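Local coordinates for protein AfJAMM (Archaeoglobus fulgidus, PDB 1R5X) that binds a zinc ion in a JAMM motif and is probably a metallopeptidase of the kind found in the proteasome and signalosome, at residues Pro32-Ala37 with His79-Pro84. Numbering follows the deposited sequence.
With ZN (zinc ion), chain C.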
# COMPACT_ATOMS: atom_id res chain seq x y z
N PRO A 32 2.65 17.14 -2.33
CA PRO A 32 1.34 16.86 -2.94
C PRO A 32 1.31 15.88 -4.11
O PRO A 32 0.26 15.69 -4.74
CB PRO A 32 0.88 18.24 -3.37
CG PRO A 32 2.15 18.85 -3.85
CD PRO A 32 3.16 18.45 -2.80
N ASP A 33 2.45 15.28 -4.43
CA ASP A 33 2.51 14.32 -5.52
C ASP A 33 2.25 12.92 -4.98
O ASP A 33 2.29 12.69 -3.77
CB ASP A 33 3.88 14.40 -6.20
CG ASP A 33 4.15 15.77 -6.79
OD1 ASP A 33 3.28 16.28 -7.53
OD2 ASP A 33 5.22 16.36 -6.51
N GLU A 34 1.98 11.98 -5.87
CA GLU A 34 1.71 10.62 -5.45
C GLU A 34 2.96 9.79 -5.28
O GLU A 34 3.91 9.89 -6.05
CB GLU A 34 0.76 9.94 -6.43
CG GLU A 34 -0.55 10.68 -6.61
CD GLU A 34 -1.61 9.85 -7.31
OE1 GLU A 34 -1.32 9.28 -8.38
OE2 GLU A 34 -2.74 9.77 -6.77
N PHE A 35 2.95 8.97 -4.24
CA PHE A 35 4.06 8.08 -3.96
C PHE A 35 3.65 6.69 -4.47
O PHE A 35 2.51 6.28 -4.27
CB PHE A 35 4.32 8.04 -2.45
CG PHE A 35 5.03 6.81 -1.99
CD1 PHE A 35 6.36 6.57 -2.34
CD2 PHE A 35 4.38 5.88 -1.19
CE1 PHE A 35 7.02 5.41 -1.91
CE2 PHE A 35 5.02 4.72 -0.75
CZ PHE A 35 6.34 4.49 -1.11
N ILE A 36 4.55 5.98 -5.13
CA ILE A 36 4.24 4.63 -5.60
C ILE A 36 5.44 3.71 -5.44
O ILE A 36 6.58 4.09 -5.69
CB ILE A 36 3.80 4.61 -7.08
CG1 ILE A 36 3.40 3.18 -7.46
CG2 ILE A 36 4.93 5.11 -7.98
CD1 ILE A 36 2.69 3.06 -8.78
N ALA A 37 5.18 2.48 -5.02
CA ALA A 37 6.24 1.52 -4.82
C ALA A 37 5.70 0.10 -4.76
O ALA A 37 4.48 -0.12 -4.76
CB ALA A 37 7.00 1.85 -3.53
N HIS A 79 0.51 3.03 -3.08
CA HIS A 79 0.60 4.35 -3.66
C HIS A 79 -0.31 5.28 -2.90
O HIS A 79 -1.21 4.83 -2.20
CB HIS A 79 0.32 4.33 -5.17
CG HIS A 79 -1.12 4.45 -5.53
ND1 HIS A 79 -2.08 3.53 -5.14
CD2 HIS A 79 -1.77 5.38 -6.26
CE1 HIS A 79 -3.25 3.90 -5.62
NE2 HIS A 79 -3.09 5.02 -6.31
N SER A 80 -0.07 6.57 -3.00
CA SER A 80 -0.87 7.53 -2.25
C SER A 80 -1.70 8.49 -3.06
O SER A 80 -1.56 8.60 -4.28
CB SER A 80 0.05 8.30 -1.29
OG SER A 80 1.10 8.93 -2.01
N HIS A 81 -2.59 9.18 -2.35
CA HIS A 81 -3.51 10.17 -2.89
C HIS A 81 -3.40 11.41 -2.03
O HIS A 81 -3.51 11.33 -0.80
CB HIS A 81 -4.93 9.65 -2.81
CG HIS A 81 -5.25 8.55 -3.76
ND1 HIS A 81 -6.40 7.79 -3.67
CD2 HIS A 81 -4.57 8.08 -4.84
CE1 HIS A 81 -6.42 6.91 -4.65
NE2 HIS A 81 -5.33 7.06 -5.37
N PRO A 82 -3.21 12.58 -2.65
CA PRO A 82 -3.09 13.84 -1.91
C PRO A 82 -4.39 14.35 -1.28
O PRO A 82 -4.43 15.45 -0.72
CB PRO A 82 -2.52 14.79 -2.95
CG PRO A 82 -3.15 14.30 -4.21
CD PRO A 82 -3.01 12.80 -4.09
N SER A 83 -5.46 13.57 -1.39
CA SER A 83 -6.74 13.97 -0.81
C SER A 83 -7.19 12.89 0.20
O SER A 83 -6.74 11.75 0.12
CB SER A 83 -7.79 14.16 -1.89
OG SER A 83 -7.86 13.03 -2.75
N PRO A 84 -8.05 13.27 1.15
CA PRO A 84 -8.60 12.40 2.21
C PRO A 84 -9.41 11.15 1.82
O PRO A 84 -10.19 10.65 2.63
CB PRO A 84 -9.46 13.37 3.03
CG PRO A 84 -8.75 14.70 2.83
CD PRO A 84 -8.48 14.66 1.35
ZN ZN C . -4.87 5.84 -6.86
O HOH W 1 -0.25 11.48 -2.22
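The carboxylate of E34 meets the imidazole of H81 at its edge, OE2 lying near the ring plane 3.2 Å from H81 CD2, the carboxylate and ring planes 14° apart. Its other oxygen, OE1, approaches the edge of the H79 ring more distantly. Each imidazole turns its NE2 to the zinc ion, the bond from H79 NE2 measuring 2.0 Å and that from H81 NE2 the same; D92 is a third protein ligand. H79 reaches the metal with CG between its backbone N and carbonyl carbon (chi1 87°), while H81, CG beside its backbone N, converges from two residues on, its ND1 hydrogen-bonded to S85 O. Between them, S80 turns to the other side, where its hydroxyl accepts a nearly straight bond from F35 N (S80 OG to F35 N 2.9 Å, 161°) and shares a water with D33 O. The F35 ring packs against A26 and A30 of helix 17-30. Without the S80 hydroxyl, as with an alanine here, F35 N would probably lose its acceptor and the water one of its anchors. I36 and H79 form an antiparallel non-hydrogen-bonded pair, I36 CB lying 4.0 Å from H79 CB. Farther along, P82 CB packs on P32 O at 3.4 Å. H79, H81 and D92 supply the zinc ligands of the JAMM signature, with S80 at the serine or threonine position between the histidines. E34 is placed like the family's catalytic glutamate; its OE2 lies 4.5 Å from the zinc ion, too far to bind it directly but consistent with acting on a water held by the metal.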